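Local coordinates for protection of telomeres protein 1 (Schizosaccharomyces pombe, PDB 5USO), which binds single-stranded telomeric DNA, partly through the OB-fold domain described here, and as a whole protein protects the 3' overhang and regulates telomerase, at residues K90-K95 and L102-H107. The protein carries 1 engineered substitution. Numbering follows the deposited sequence.
Sequences KNVRTK and LECILH. With nucleotides of chain B.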
ATOM      1  N   LYS A  90       4.644  -3.270   7.941  1.00 25.44           N
ATOM      2  CA  LYS A  90       4.869  -2.952   9.344  1.00 26.50           C
ATOM      3  C   LYS A  90       5.864  -1.811   9.482  1.00 29.18           C
ATOM      4  O   LYS A  90       6.962  -1.862   8.916  1.00 21.42           O
ATOM      5  CB  LYS A  90       5.364  -4.186  10.104  1.00 29.52           C
ATOM      6  CG  LYS A  90       4.303  -5.267  10.235  1.00 26.48           C
ATOM      7  CD  LYS A  90       4.786  -6.456  11.044  1.00 32.94           C
ATOM      8  CE  LYS A  90       3.629  -7.386  11.367  1.00 32.39           C
ATOM      9  NZ  LYS A  90       4.079  -8.751  11.747  1.00 37.42           N
ATOM     10  N   ASN A  91       5.465  -0.784  10.232  1.00 24.60           N
ATOM     11  CA  ASN A  91       6.354   0.304  10.631  1.00 26.88           C
ATOM     12  C   ASN A  91       6.912   1.052   9.424  1.00 29.41           C
ATOM     13  O   ASN A  91       8.050   1.524   9.436  1.00 26.33           O
ATOM     14  CB  ASN A  91       7.486  -0.219  11.518  1.00 29.60           C
ATOM     15  CG  ASN A  91       6.970  -0.892  12.777  1.00 31.55           C
ATOM     16  OD1 ASN A  91       6.072  -0.378  13.445  1.00 28.21           O
ATOM     17  ND2 ASN A  91       7.528  -2.052  13.099  1.00 33.08           N
ATOM     18  N   VAL A  92       6.101   1.173   8.375  1.00 24.82           N
ATOM     19  CA  VAL A  92       6.496   1.968   7.221  1.00 21.59           C
ATOM     20  C   VAL A  92       6.309   3.449   7.533  1.00 27.13           C
ATOM     21  O   VAL A  92       5.550   3.836   8.424  1.00 24.81           O
ATOM     22  CB  VAL A  92       5.707   1.558   5.963  1.00 25.49           C
ATOM     23  CG1 VAL A  92       5.938   0.088   5.656  1.00 33.17           C
ATOM     24  CG2 VAL A  92       4.222   1.848   6.135  1.00 28.39           C
ATOM     25  N   ARG A  93       7.018   4.286   6.785  1.00 25.27           N
ATOM     26  CA  ARG A  93       6.983   5.729   6.971  1.00 25.52           C
ATOM     27  C   ARG A  93       5.976   6.345   6.011  1.00 25.14           C
ATOM     28  O   ARG A  93       5.904   5.958   4.842  1.00 23.20           O
ATOM     29  CB  ARG A  93       8.369   6.335   6.740  1.00 36.06           C
ATOM     30  CG  ARG A  93       8.409   7.859   6.752  1.00 35.48           C
ATOM     31  CD  ARG A  93       9.779   8.374   6.344  1.00 40.36           C
ATOM     32  NE  ARG A  93      10.759   8.249   7.419  1.00 46.37           N
ATOM     33  CZ  ARG A  93      10.945   9.154   8.376  1.00 46.21           C
ATOM     34  NH1 ARG A  93      10.215  10.263   8.406  1.00 40.97           N
ATOM     35  NH2 ARG A  93      11.864   8.951   9.310  1.00 42.26           N
ATOM     36  N   THR A  94       5.199   7.302   6.512  1.00 27.29           N
ATOM     37  CA  THR A  94       4.242   8.045   5.706  1.00 24.97           C
ATOM     38  C   THR A  94       4.751   9.462   5.482  1.00 25.44           C
ATOM     39  O   THR A  94       5.290  10.090   6.398  1.00 23.51           O
ATOM     40  CB  THR A  94       2.867   8.099   6.379  1.00 30.51           C
ATOM     41  OG1 THR A  94       2.958   8.862   7.589  1.00 29.14           O
ATOM     42  CG2 THR A  94       2.362   6.697   6.700  1.00 29.18           C
ATOM     43  N   LYS A  95       4.576   9.961   4.259  1.00 20.22           N
ATOM     44  CA  LYS A  95       4.962  11.321   3.917  1.00 20.61           C
ATOM     45  C   LYS A  95       3.910  11.916   2.991  1.00 32.87           C
ATOM     46  O   LYS A  95       2.968  11.242   2.565  1.00 23.95           O
ATOM     47  CB  LYS A  95       6.347  11.375   3.259  1.00 31.05           C
ATOM     48  CG  LYS A  95       6.481  10.533   1.997  1.00 34.75           C
ATOM     49  CD  LYS A  95       7.571  11.067   1.070  1.00 43.45           C
ATOM     50  CE  LYS A  95       7.049  12.190   0.179  1.00 49.81           C
ATOM     51  NZ  LYS A  95       8.035  12.607  -0.861  1.00 51.28           N
ATOM     52  N   LEU A 102      -0.857  11.812   0.316  1.00 19.01           N
ATOM     53  CA  LEU A 102      -0.195  10.903   1.240  1.00 20.74           C
ATOM     54  C   LEU A 102       0.371   9.696   0.503  1.00 26.76           C
ATOM     55  O   LEU A 102      -0.257   9.152  -0.410  1.00 26.74           O
ATOM     56  CB  LEU A 102      -1.193  10.450   2.304  1.00 23.51           C
ATOM     57  CG  LEU A 102      -0.709   9.675   3.529  1.00 30.79           C
ATOM     58  CD1 LEU A 102       0.258  10.494   4.362  1.00 25.54           C
ATOM     59  CD2 LEU A 102      -1.918   9.276   4.361  1.00 30.34           C
ATOM     60  N   GLU A 103       1.528   9.237   0.936  1.00 24.42           N
ATOM     61  CA  GLU A 103       2.150   8.028   0.425  1.00 21.81           C
ATOM     62  C   GLU A 103       3.031   7.432   1.493  1.00 25.85           C
ATOM     63  O   GLU A 103       3.315   8.055   2.458  1.00 27.10           O
ATOM     64  CB  GLU A 103       2.952   8.242  -0.850  1.00 26.65           C
ATOM     65  CG  GLU A 103       4.055   9.226  -0.763  1.00 30.69           C
ATOM     66  CD  GLU A 103       4.898   9.286  -2.010  1.00 41.04           C
ATOM     67  OE1 GLU A 103       5.850  10.034  -2.010  1.00 43.78           O
ATOM     68  OE2 GLU A 103       4.635   8.596  -2.965  1.00 41.62           O
ATOM     69  N   CYS A 104       3.420   6.206   1.311  1.00 17.35           N
ATOM     70  CA  CYS A 104       4.260   5.603   2.260  1.00 26.22           C
ATOM     71  C   CYS A 104       5.594   5.125   1.629  1.00 25.90           C
ATOM     72  O   CYS A 104       5.678   4.903   0.465  1.00 25.30           O
ATOM     73  CB  CYS A 104       3.461   4.599   3.039  1.00 25.72           C
ATOM     74  SG  CYS A 104       3.668   2.953   2.555  1.00 48.43           S
ATOM     75  N   ILE A 105       6.634   5.061   2.441  1.00 28.62           N
ATOM     76  CA  ILE A 105       7.977   4.757   1.992  1.00 25.45           C
ATOM     77  C   ILE A 105       8.702   3.721   2.833  1.00 26.47           C
ATOM     78  O   ILE A 105       8.588   3.716   4.034  1.00 25.41           O
ATOM     79  CB  ILE A 105       8.891   6.007   2.054  1.00 23.09           C
ATOM     80  CG1 ILE A 105       8.198   7.282   1.618  1.00 33.72           C
ATOM     81  CG2 ILE A 105      10.110   5.829   1.201  1.00 29.37           C
ATOM     82  CD1 ILE A 105       7.819   7.356   0.173  1.00 27.25           C
ATOM     83  N   LEU A 106       9.429   2.860   2.151  1.00 19.74           N
ATOM     84  CA  LEU A 106      10.270   1.846   2.786  1.00 24.19           C
ATOM     85  C   LEU A 106      11.714   2.161   2.401  1.00 25.25           C
ATOM     86  O   LEU A 106      12.205   1.696   1.370  1.00 20.23           O
ATOM     87  CB  LEU A 106       9.878   0.428   2.359  1.00 25.73           C
ATOM     88  CG  LEU A 106       8.629  -0.174   3.006  1.00 25.92           C
ATOM     89  CD1 LEU A 106       7.363   0.448   2.441  1.00 32.34           C
ATOM     90  CD2 LEU A 106       8.611  -1.685   2.826  1.00 27.33           C
ATOM     91  N   HIS A 107      12.382   2.961   3.226  1.00 19.69           N
ATOM     92  CA  HIS A 107      13.781   3.281   2.996  1.00 26.76           C
ATOM     93  C   HIS A 107      14.671   2.085   3.326  1.00 21.78           C
ATOM     94  O   HIS A 107      14.312   1.206   4.114  1.00 31.49           O
ATOM     95  CB  HIS A 107      14.213   4.474   3.847  1.00 27.58           C
ATOM     96  CG  HIS A 107      13.603   5.773   3.427  1.00 27.85           C
ATOM     97  ND1 HIS A 107      14.079   6.509   2.364  1.00 32.11           N
ATOM     98  CD2 HIS A 107      12.563   6.477   3.937  1.00 28.72           C
ATOM     99  CE1 HIS A 107      13.354   7.606   2.231  1.00 29.13           C
ATOM    100  NE2 HIS A 107      12.428   7.610   3.173  1.00 29.06           N
TER
ATOM    101  P    DG B   2      16.382  11.229  -7.025  1.00 68.90           P
ATOM    102  OP1  DG B   2      17.361  11.167  -8.126  1.00 65.30           O
ATOM    103  OP2  DG B   2      16.061  12.523  -6.391  1.00 60.40           O
ATOM    104  O5'  DG B   2      15.015  10.592  -7.507  1.00 60.29           O
ATOM    105  C5'  DG B   2      14.977   9.329  -8.167  1.00 59.25           C
ATOM    106  C4'  DG B   2      13.554   9.055  -8.584  1.00 64.25           C
ATOM    107  O4'  DG B   2      12.853   8.449  -7.484  1.00 65.17           O
ATOM    108  C3'  DG B   2      12.766  10.313  -8.932  1.00 58.35           C
ATOM    109  O3'  DG B   2      12.954  10.512 -10.338  1.00 71.65           O
ATOM    110  C2'  DG B   2      11.359   9.984  -8.471  1.00 52.67           C
ATOM    111  C1'  DG B   2      11.536   8.956  -7.380  1.00 51.62           C
ATOM    112  N9   DG B   2      11.349   9.438  -6.018  1.00 46.75           N
ATOM    113  C8   DG B   2      12.325   9.815  -5.130  1.00 46.42           C
ATOM    114  N7   DG B   2      11.853  10.136  -3.958  1.00 39.57           N
ATOM    115  C5   DG B   2      10.486   9.944  -4.073  1.00 39.31           C
ATOM    116  C6   DG B   2       9.446  10.132  -3.124  1.00 43.34           C
ATOM    117  O6   DG B   2       9.534  10.512  -1.953  1.00 36.90           O
ATOM    118  N1   DG B   2       8.199   9.835  -3.664  1.00 42.75           N
ATOM    119  C2   DG B   2       7.984   9.391  -4.945  1.00 43.19           C
ATOM    120  N2   DG B   2       6.711   9.146  -5.279  1.00 47.72           N
ATOM    121  N3   DG B   2       8.943   9.213  -5.838  1.00 41.76           N
ATOM    122  C4   DG B   2      10.160   9.507  -5.338  1.00 44.64           C
ATOM    123  O5'  DG B   1      19.559  12.227  -3.354  1.00 70.28           O
ATOM    124  C5'  DG B   1      18.552  11.351  -2.826  1.00 57.08           C
ATOM    125  C4'  DG B   1      18.136  10.369  -3.895  1.00 54.21           C
ATOM    126  O4'  DG B   1      18.012   9.056  -3.316  1.00 53.13           O
ATOM    127  C3'  DG B   1      16.790  10.663  -4.543  1.00 49.28           C
ATOM    128  O3'  DG B   1      16.848  10.248  -5.901  1.00 55.14           O
ATOM    129  C2'  DG B   1      15.832   9.802  -3.746  1.00 45.20           C
ATOM    130  C1'  DG B   1      16.687   8.583  -3.463  1.00 43.43           C
ATOM    131  N9   DG B   1      16.347   7.848  -2.254  1.00 38.48           N
ATOM    132  C8   DG B   1      15.543   8.259  -1.221  1.00 32.03           C
ATOM    133  N7   DG B   1      15.453   7.381  -0.263  1.00 25.59           N
ATOM    134  C5   DG B   1      16.242   6.325  -0.690  1.00 31.66           C
ATOM    135  C6   DG B   1      16.530   5.082  -0.067  1.00 25.72           C
ATOM    136  O6   DG B   1      16.121   4.654   1.013  1.00 28.86           O
ATOM    137  N1   DG B   1      17.388   4.307  -0.841  1.00 22.59           N
ATOM    138  C2   DG B   1      17.900   4.681  -2.058  1.00 29.65           C
ATOM    139  N2   DG B   1      18.709   3.798  -2.656  1.00 27.55           N
ATOM    140  N3   DG B   1      17.640   5.836  -2.648  1.00 28.82           N
ATOM    141  C4   DG B   1      16.809   6.602  -1.914  1.00 32.64           C
TER
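Lys-95 and Glu-103 pair across an antiparallel beta hairpin of the OB fold and illustrate how a hydrogen-bonded strand pair can be turned into a base reader. Their backbones are joined by Lys-95 N to Glu-103 O (2.9 Å) and by a return bond from Glu-103 N to Lys-95 O; Arg-93 and Ile-105, the next hydrogen-bonded pair along the ladder, repeat the pattern. Lys-95 can be followed outward from a CB that projects from the DNA-facing side of the sheet. Its CG, lodged between backbone N and carbonyl carbon (chi1 57°), rests on Ile-105 CG1 at 3.7 Å. The chain bends at chi3 (-84°), and CD and CE lie against both Glu-103 OE1 and O6 of DG2 of chain B. At the tip, Lys-95 NZ donates to that O6 at 2.8 Å and forms a longer salt bridge with Glu-103 OE1. The carboxylate, running alongside the lysine, takes the base's other edge groups: N1 of DG2 of chain B bonds almost straight to Glu-103 OE1 (2.9 Å, 175°), and N2 reaches OE2, which Arg-66 also grips. Together they match guanine's donor and acceptor pattern. Among buried side chains Val-92 CG1 packs against Leu-106 CD1, and its CG2 lies near Cys-104 SG. Past the strand's end, His-107, with Ile-105 CG2 against one ring face, off toward the rim, directs ND1 to O6 of DG1 of chain B at 3.1 Å.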